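Local atomic coordinates of probable acetyltransferase (Agrobacterium tumefaciens, PDB entry 2GE3), a protein that probably transfers an acetyl group from acetyl coenzyme A to an acceptor, as a member of the GNAT acetyltransferase family. Residues Leu124-His127 and Arg132-Ala135; Asp150-Asp155 and Ile159-Met164. One frame throughout, in Å; residues are numbered along the deposited sequence.

Contact 1 (Leu124-His127 and Arg132-Ala135); sequences LSVH and RAIA. With ACO (acetyl coenzyme *a), chain E.
V126 O is gripped twice from strand 158-167, by a backbone hydrogen bond from L162 and a weak one from the hydroxyl of S161, tying V126 to the neighbouring strand while its side chain reaches helix 131-140. That side chain divides its two branches between two neighbours. CG1 sits between the backbone N and the carbonyl carbon (chi1 62°) and meets I134 CG1 at 3.7 Å. CG2 lies 3.8 Å from A133 CB, and on another flank it approaches the thioester oxygen O of acetyl coenzyme A at 3.5 Å. The V126 and I134 side chains cross at a slant, and I134 continues past the valine until its CD1 lies 3.7 Å from H127 O. The imidazole of H127 leads away from this helix.

This is the GNAT fold at work: the strand runs beside the acetyl-pantetheine arm, and the helix after it packs on the middle and adenosine end of the acetyl donor. A133 touches both valine and ligand, its CB resting 3.6 Å from the methyl carbon CDP of acetyl coenzyme A as well as against V126. Two residues on, A135 CB lies 3.5 Å from the adenine nitrogen N3A. R132 CB comes within 3.4 Å of N7A, and the R132 guanidinium meets the pantetheine hydroxyl OAP at its edge, near its own plane; the bend of the side chain and the covalent link declared there, stretched in the model, are both doubtful. N130 accepts a weak hydrogen bond from A133 N through OD1 while its ND2 binds acetyl coenzyme A, to which N99, G101, G103 and A104 also give backbone N-H hydrogen bonds. R98 to G103 fits the R-x-x-G-x-G signature of GNAT enzymes, and A104 follows it directly.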
ATOM      1  N   LEU A 124       1.305   4.225  -8.539  1.00 25.03           N
ATOM      2  CA  LEU A 124       1.160   2.909  -9.169  1.00 25.16           C
ATOM      3  C   LEU A 124       2.401   2.093  -8.921  1.00 26.79           C
ATOM      4  O   LEU A 124       3.503   2.613  -8.607  1.00 27.44           O
ATOM      5  CB  LEU A 124       0.805   3.019 -10.677  1.00 24.98           C
ATOM      6  CG  LEU A 124       1.711   3.642 -11.711  1.00 24.24           C
ATOM      7  CD1 LEU A 124       3.002   2.725 -12.020  1.00 22.16           C
ATOM      8  CD2 LEU A 124       0.905   3.961 -12.945  1.00 23.18           C
ATOM      9  N   SER A 125       2.211   0.793  -8.964  1.00 28.70           N
ATOM     10  CA  SER A 125       3.305  -0.179  -8.932  1.00 29.56           C
ATOM     11  C   SER A 125       3.247  -1.009 -10.199  1.00 28.23           C
ATOM     12  O   SER A 125       2.171  -1.399 -10.573  1.00 29.43           O
ATOM     13  CB  SER A 125       3.084  -1.096  -7.748  1.00 29.52           C
ATOM     14  OG  SER A 125       3.619  -0.351  -6.625  1.00 42.23           O
ATOM     15  N   VAL A 126       4.374  -1.275 -10.845  1.00 25.14           N
ATOM     16  CA  VAL A 126       4.413  -2.051 -12.058  1.00 24.38           C
ATOM     17  C   VAL A 126       5.561  -3.085 -12.022  1.00 26.25           C
ATOM     18  O   VAL A 126       6.655  -2.775 -11.527  1.00 26.06           O
ATOM     19  CB  VAL A 126       4.488  -1.090 -13.307  1.00 23.78           C
ATOM     20  CG1 VAL A 126       5.805  -0.211 -13.285  1.00 17.49           C
ATOM     21  CG2 VAL A 126       4.355  -1.807 -14.556  1.00 20.30           C
ATOM     22  N   HIS A 127       5.320  -4.289 -12.556  1.00 25.96           N
ATOM     23  CA  HIS A 127       6.372  -5.276 -12.653  1.00 24.90           C
ATOM     24  C   HIS A 127       7.498  -4.778 -13.517  1.00 25.20           C
ATOM     25  O   HIS A 127       7.272  -4.222 -14.611  1.00 25.29           O
ATOM     26  CB  HIS A 127       5.859  -6.662 -13.142  1.00 23.92           C
ATOM     27  CG  HIS A 127       4.795  -7.279 -12.289  1.00 24.17           C
ATOM     28  ND1 HIS A 127       4.089  -8.393 -12.673  1.00 32.95           N
ATOM     29  CD2 HIS A 127       4.300  -6.941 -11.071  1.00 28.76           C
ATOM     30  CE1 HIS A 127       3.178  -8.685 -11.762  1.00 30.62           C
ATOM     31  NE2 HIS A 127       3.260  -7.796 -10.797  1.00 31.18           N
ATOM     32  N   ARG A 132       5.743  -2.820 -21.765  1.00 22.77           N
ATOM     33  CA  ARG A 132       4.684  -2.108 -22.377  1.00 22.37           C
ATOM     34  C   ARG A 132       3.947  -1.106 -21.399  1.00 23.46           C
ATOM     35  O   ARG A 132       3.678   0.032 -21.806  1.00 22.41           O
ATOM     36  CB  ARG A 132       3.701  -3.068 -23.066  1.00 21.81           C
ATOM     37  CG  ARG A 132       2.411  -2.359 -23.392  1.00 24.69           C
ATOM     38  CD  ARG A 132       1.590  -3.099 -24.397  1.00 27.45           C
ATOM     39  NE  ARG A 132       1.901  -4.487 -24.180  1.00 39.09           N
ATOM     40  CZ  ARG A 132       1.064  -5.244 -23.553  1.00 37.79           C
ATOM     41  NH1 ARG A 132      -0.048  -4.623 -23.246  1.00 49.39           N
ATOM     42  NH2 ARG A 132       1.263  -6.520 -23.316  1.00 32.21           N
ATOM     43  N   ALA A 133       3.624  -1.561 -20.160  1.00 21.28           N
ATOM     44  CA  ALA A 133       2.985  -0.719 -19.168  1.00 21.89           C
ATOM     45  C   ALA A 133       3.962   0.342 -18.805  1.00 23.09           C
ATOM     46  O   ALA A 133       3.573   1.485 -18.812  1.00 25.00           O
ATOM     47  CB  ALA A 133       2.528  -1.502 -17.838  1.00 19.87           C
ATOM     48  N   ILE A 134       5.225  -0.006 -18.478  1.00 23.00           N
ATOM     49  CA  ILE A 134       6.197   1.030 -18.188  1.00 22.85           C
ATOM     50  C   ILE A 134       6.297   2.161 -19.267  1.00 23.41           C
ATOM     51  O   ILE A 134       6.254   3.341 -18.910  1.00 24.43           O
ATOM     52  CB  ILE A 134       7.578   0.429 -17.856  1.00 22.95           C
ATOM     53  CG1 ILE A 134       7.515  -0.361 -16.533  1.00 19.43           C
ATOM     54  CG2 ILE A 134       8.648   1.531 -17.724  1.00 21.13           C
ATOM     55  CD1 ILE A 134       8.577  -1.415 -16.549  1.00 18.10           C
ATOM     56  N   ALA A 135       6.481   1.796 -20.546  1.00 22.80           N
ATOM     57  CA  ALA A 135       6.564   2.757 -21.648  1.00 22.84           C
ATOM     58  C   ALA A 135       5.349   3.619 -21.741  1.00 23.14           C
ATOM     59  O   ALA A 135       5.474   4.813 -22.055  1.00 23.81           O
ATOM     60  CB  ALA A 135       6.752   2.042 -23.016  1.00 23.47           C
TER
HETATM   61  N1A ACO E1301       8.356  -2.545 -24.944  1.00 27.30           N
HETATM   62  C2A ACO E1301       8.513  -1.221 -24.955  1.00 26.45           C
HETATM   63  N3A ACO E1301       7.509  -0.412 -25.338  1.00 28.57           N
HETATM   64  C4A ACO E1301       6.323  -0.923 -25.754  1.00 24.63           C
HETATM   65  C5A ACO E1301       6.083  -2.337 -25.745  1.00 27.84           C
HETATM   66  C6A ACO E1301       7.198  -3.172 -25.313  1.00 28.23           C
HETATM   67  N6A ACO E1301       6.961  -4.548 -25.285  1.00 27.35           N
HETATM   68  N7A ACO E1301       4.812  -2.573 -26.266  1.00 25.35           N
HETATM   69  C8A ACO E1301       4.240  -1.397 -26.529  1.00 23.91           C
HETATM   70  N9A ACO E1301       5.158  -0.432 -26.256  1.00 27.10           N
HETATM   71  C1B ACO E1301       4.897   0.980 -26.377  1.00 26.83           C
HETATM   72  C2B ACO E1301       4.102   1.416 -27.596  1.00 28.46           C
HETATM   73  O2B ACO E1301       5.084   1.740 -28.604  1.00 29.50           O
HETATM   74  C3B ACO E1301       3.413   2.619 -26.935  1.00 32.14           C
HETATM   75  O3B ACO E1301       4.389   3.656 -26.748  1.00 39.90           O
HETATM   76  P3B ACO E1301       4.763   4.843 -27.819  1.00 43.51           P
HETATM   77  O7A ACO E1301       5.446   4.299 -29.068  1.00 49.48           O
HETATM   78  O8A ACO E1301       5.760   5.564 -26.910  1.00 46.38           O
HETATM   79  O9A ACO E1301       3.442   5.383 -28.259  1.00 45.26           O
HETATM   80  C4B ACO E1301       3.081   2.193 -25.504  1.00 29.90           C
HETATM   81  O4B ACO E1301       4.099   1.251 -25.189  1.00 28.96           O
HETATM   82  C5B ACO E1301       1.707   1.470 -25.425  1.00 29.70           C
HETATM   83  O5B ACO E1301       0.688   2.455 -25.505  1.00 21.21           O
HETATM   84  P1A ACO E1301      -0.823   2.154 -25.642  1.00 26.44           P
HETATM   85  O1A ACO E1301      -1.450   3.421 -25.196  1.00 29.36           O
HETATM   86  O2A ACO E1301      -0.834   1.604 -27.052  1.00 29.82           O
HETATM   87  O3A ACO E1301      -0.990   0.992 -24.521  1.00 24.09           O
HETATM   88  P2A ACO E1301      -2.099  -0.095 -24.335  1.00 25.95           P
HETATM   89  O4A ACO E1301      -3.429   0.146 -24.977  1.00 28.81           O
HETATM   90  O5A ACO E1301      -1.396  -1.373 -24.703  1.00 23.99           O
HETATM   91  O6A ACO E1301      -2.328  -0.016 -22.707  1.00 24.13           O
HETATM   92  CBP ACO E1301      -1.559  -1.453 -20.884  1.00 26.35           C
HETATM   93  CCP ACO E1301      -1.206  -0.306 -21.847  1.00 20.44           C
HETATM   94  CDP ACO E1301      -0.246  -1.822 -20.115  1.00 19.66           C
HETATM   95  CEP ACO E1301      -2.672  -1.050 -19.918  1.00 22.53           C
HETATM   96  CAP ACO E1301      -2.168  -2.714 -21.621  1.00 25.06           C
HETATM   97  OAP ACO E1301      -1.190  -3.119 -22.547  1.00 23.00           O
HETATM   98  C9P ACO E1301      -2.534  -3.934 -20.823  1.00 24.39           C
HETATM   99  O9P ACO E1301      -3.668  -4.041 -20.357  1.00 26.41           O
HETATM  100  N8P ACO E1301      -1.615  -4.905 -20.652  1.00 22.09           N
HETATM  101  C7P ACO E1301      -1.947  -6.047 -19.768  1.00 18.57           C
HETATM  102  C6P ACO E1301      -2.295  -5.652 -18.347  1.00 19.76           C
HETATM  103  C5P ACO E1301      -1.396  -4.666 -17.642  1.00 19.64           C
HETATM  104  O5P ACO E1301      -0.177  -4.651 -17.786  1.00 23.36           O
HETATM  105  N4P ACO E1301      -2.006  -3.836 -16.785  1.00 24.43           N
HETATM  106  C3P ACO E1301      -1.337  -2.646 -16.299  1.00 29.40           C
HETATM  107  C2P ACO E1301      -0.201  -3.052 -15.391  1.00 42.06           C
HETATM  108  S1P ACO E1301      -0.844  -3.763 -13.896  1.00 51.74           S
HETATM  109  C   ACO E1301       0.528  -3.011 -13.310  1.00 46.42           C
HETATM  110  O   ACO E1301       0.965  -2.083 -13.935  1.00 44.11           O
HETATM  111  CH3 ACO E1301       1.029  -3.515 -11.979  1.00 47.99           C

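Contact 2 (Asp150-Asp155 and Ile159-Met164); sequences DAVSID and IDSLNM
V152 and I159 form an antiparallel hydrogen-bonded pair: I159 N donates to V152 O at 2.8 Å, and V152 N returns a bond to I159 O at 3.0 Å. Their side chains share one face of the sheet, where V152 CB and I159 CB lie 3.8 Å apart and the two CG1 branches meet obliquely at 4.0 Å. V152 places CG1 anti to its backbone N (chi1 171°), which brings that branch alongside the isoleucine. Next along the strands, A151 CB faces S161 CB at 4.0 Å.

Beyond this apolar patch a side chain takes over from the backbone. D150 N donates to D160 OD1 at 3.0 Å, nearly straight, although the nitrogen stands above the carboxylate plane, 44° out of it. The same OD1 lies 3.9 Å from D150 OD1, with the carboxylate planes turned 55° apart. The two like charges probably tolerate this closeness because each acid has its own partner: D160 OD2 forms a salt bridge with R149, and D150 OD2 is hydrogen-bonded to H120 of the second subunit.

Further out, H127 packs on V152, D129 touches I159, and a backbone hydrogen bond ties D160 to A128. The second subunit also reaches the backbone here, H85 of that subunit bonding to D150 O and R83 of that subunit to A151 O. Where the chain turns its corner at D150, the backbone adopts left-handed helical angles. Immediately after it, A151 and V152 both stand opposite I159, the signature of a classic beta bulge, here set in the hairpin of strands 143-153 and 158-167 that forms the edge of the GNAT sheet within this chain, where the second subunit meets it.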
ATOM      1  N   ASP A 150      12.460  -8.057  -5.441  1.00 23.73           N
ATOM      2  CA  ASP A 150      11.709  -9.247  -5.021  1.00 24.75           C
ATOM      3  C   ASP A 150      10.325  -8.933  -4.384  1.00 23.38           C
ATOM      4  O   ASP A 150       9.912  -9.598  -3.488  1.00 23.72           O
ATOM      5  CB  ASP A 150      12.502 -10.093  -4.013  1.00 21.99           C
ATOM      6  CG  ASP A 150      13.782 -10.710  -4.597  1.00 25.69           C
ATOM      7  OD1 ASP A 150      13.966 -10.572  -5.858  1.00 24.57           O
ATOM      8  OD2 ASP A 150      14.588 -11.340  -3.759  1.00 24.61           O
ATOM      9  N   ALA A 151       9.639  -7.933  -4.839  1.00 23.84           N
ATOM     10  CA  ALA A 151       8.407  -7.495  -4.164  1.00 24.82           C
ATOM     11  C   ALA A 151       7.200  -8.358  -4.595  1.00 25.31           C
ATOM     12  O   ALA A 151       6.204  -8.368  -3.907  1.00 25.05           O
ATOM     13  CB  ALA A 151       8.126  -6.020  -4.407  1.00 23.14           C
ATOM     14  N   VAL A 152       7.353  -9.123  -5.681  1.00 25.80           N
ATOM     15  CA  VAL A 152       6.247  -9.867  -6.357  1.00 24.71           C
ATOM     16  C   VAL A 152       6.742 -11.309  -6.454  1.00 24.48           C
ATOM     17  O   VAL A 152       7.915 -11.557  -6.692  1.00 24.73           O
ATOM     18  CB  VAL A 152       5.877  -9.221  -7.760  1.00 25.42           C
ATOM     19  CG1 VAL A 152       4.886 -10.095  -8.597  1.00 26.38           C
ATOM     20  CG2 VAL A 152       5.228  -7.879  -7.600  1.00 20.55           C
ATOM     21  N   SER A 153       5.900 -12.272  -6.184  1.00 24.17           N
ATOM     22  CA  SER A 153       6.297 -13.684  -6.407  1.00 27.44           C
ATOM     23  C   SER A 153       5.108 -14.265  -7.164  1.00 28.79           C
ATOM     24  O   SER A 153       3.958 -14.023  -6.765  1.00 28.24           O
ATOM     25  CB  SER A 153       6.446 -14.395  -5.069  1.00 26.77           C
ATOM     26  OG  SER A 153       6.854 -15.724  -5.203  1.00 30.48           O
ATOM     27  N   ILE A 154       5.317 -14.908  -8.292  1.00 30.55           N
ATOM     28  CA  ILE A 154       4.133 -15.377  -9.003  1.00 34.55           C
ATOM     29  C   ILE A 154       3.894 -16.919  -9.021  1.00 37.79           C
ATOM     30  O   ILE A 154       2.743 -17.417  -8.886  1.00 41.50           O
ATOM     31  CB  ILE A 154       3.933 -14.721 -10.375  1.00 33.13           C
ATOM     32  CG1 ILE A 154       3.405 -13.321 -10.168  1.00 33.56           C
ATOM     33  CG2 ILE A 154       2.885 -15.529 -11.193  1.00 34.86           C
ATOM     34  CD1 ILE A 154       3.337 -12.426 -11.439  1.00 34.19           C
ATOM     35  N   ASP A 155       4.937 -17.691  -9.216  1.00 38.63           N
ATOM     36  CA  ASP A 155       4.826 -19.082  -8.906  1.00 39.43           C
ATOM     37  C   ASP A 155       6.249 -19.550  -8.672  1.00 39.18           C
ATOM     38  O   ASP A 155       6.914 -20.101  -9.544  1.00 38.91           O
ATOM     39  CB  ASP A 155       4.024 -19.871  -9.968  1.00 41.61           C
ATOM     40  CG  ASP A 155       4.512 -19.651 -11.382  1.00 42.76           C
ATOM     41  OD1 ASP A 155       3.648 -19.356 -12.279  1.00 41.06           O
ATOM     42  OD2 ASP A 155       5.749 -19.813 -11.558  1.00 44.40           O
ATOM     43  N   ILE A 159       9.873 -11.290  -8.706  1.00 29.52           N
ATOM     44  CA  ILE A 159       9.857 -10.155  -9.660  1.00 29.14           C
ATOM     45  C   ILE A 159      10.063  -8.842  -8.872  1.00 27.44           C
ATOM     46  O   ILE A 159       9.461  -8.620  -7.825  1.00 25.30           O
ATOM     47  CB  ILE A 159       8.447 -10.033 -10.433  1.00 29.23           C
ATOM     48  CG1 ILE A 159       7.901 -11.387 -10.880  1.00 34.79           C
ATOM     49  CG2 ILE A 159       8.498  -9.128 -11.643  1.00 30.84           C
ATOM     50  CD1 ILE A 159       8.900 -12.191 -11.551  1.00 36.88           C
ATOM     51  N   ASP A 160      10.915  -7.981  -9.392  1.00 26.41           N
ATOM     52  CA  ASP A 160      10.947  -6.592  -8.957  1.00 26.04           C
ATOM     53  C   ASP A 160       9.725  -5.803  -9.374  1.00 25.97           C
ATOM     54  O   ASP A 160       9.065  -6.030 -10.409  1.00 24.13           O
ATOM     55  CB  ASP A 160      12.208  -5.938  -9.520  1.00 27.17           C
ATOM     56  CG  ASP A 160      13.498  -6.535  -8.902  1.00 27.06           C
ATOM     57  OD1 ASP A 160      13.428  -7.547  -8.194  1.00 27.23           O
ATOM     58  OD2 ASP A 160      14.590  -5.999  -9.120  1.00 32.50           O
ATOM     59  N   SER A 161       9.424  -4.840  -8.554  1.00 25.84           N
ATOM     60  CA  SER A 161       8.314  -3.948  -8.876  1.00 27.48           C
ATOM     61  C   SER A 161       8.907  -2.521  -8.937  1.00 25.37           C
ATOM     62  O   SER A 161       9.821  -2.207  -8.214  1.00 25.46           O
ATOM     63  CB  SER A 161       7.248  -4.026  -7.766  1.00 26.97           C
ATOM     64  OG  SER A 161       6.011  -3.730  -8.345  1.00 36.76           O
ATOM     65  N   LEU A 162       8.403  -1.688  -9.815  1.00 25.00           N
ATOM     66  CA  LEU A 162       8.807  -0.280  -9.901  1.00 23.60           C
ATOM     67  C   LEU A 162       7.698   0.546  -9.418  1.00 23.24           C
ATOM     68  O   LEU A 162       6.530   0.370  -9.837  1.00 22.61           O
ATOM     69  CB  LEU A 162       9.083   0.145 -11.348  1.00 21.86           C
ATOM     70  CG  LEU A 162      10.140  -0.699 -12.097  1.00 19.39           C
ATOM     71  CD1 LEU A 162      10.435  -0.172 -13.514  1.00 19.17           C
ATOM     72  CD2 LEU A 162      11.461  -0.917 -11.306  1.00 19.97           C
ATOM     73  N   ASN A 163       8.047   1.494  -8.578  1.00 22.93           N
ATOM     74  CA  ASN A 163       7.039   2.479  -8.110  1.00 23.73           C
ATOM     75  C   ASN A 163       7.129   3.718  -8.901  1.00 23.04           C
ATOM     76  O   ASN A 163       8.210   4.197  -9.129  1.00 23.37           O
ATOM     77  CB  ASN A 163       7.292   2.862  -6.644  1.00 25.48           C
ATOM     78  CG  ASN A 163       7.041   1.698  -5.753  1.00 29.56           C
ATOM     79  OD1 ASN A 163       5.977   1.177  -5.827  1.00 33.30           O
ATOM     80  ND2 ASN A 163       8.052   1.208  -5.017  1.00 33.45           N
HETATM   81  N   MSE A 164       5.999   4.274  -9.259  1.00 22.81           N
HETATM   82  CA  MSE A 164       5.994   5.439 -10.131  1.00 25.93           C
HETATM   83  C   MSE A 164       4.867   6.304  -9.601  1.00 24.80           C
HETATM   84  O   MSE A 164       3.972   5.788  -8.963  1.00 25.20           O
HETATM   85  CB  MSE A 164       5.739   5.025 -11.575  1.00 23.76           C
HETATM   86  CG  MSE A 164       6.824   3.954 -12.125  1.00 24.63           C
HETATM   87 SE   MSE A 164       6.378   3.775 -14.053  1.00 39.00          SE
HETATM   88  CE  MSE A 164       7.134   5.577 -14.678  1.00 21.18           C
TER

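Contact 1 closes before contact 2 opens: strand 121-127 leads to helix 131-140, and strand 143-153 follows, turning back as strand 158-167. In the sheet this last strand lies between the other two, beside 121-127, so the contacts share one sheet with centres 11 Å apart. A backbone bond joins L124 O to M164 N, at 3.1 Å, and S125 OG is hydrogen-bonded to N163 OD1. Both contacts lie on the same side of the chain's centre, yet they face different partners: 124-127 with 132-135 lines the acetyl coenzyme A pocket, whereas 150-155 with 159-164 adjoins the second subunit. Strand 158-167, paired with both neighbours, thus links the acetyl coenzyme A site to the subunit interface.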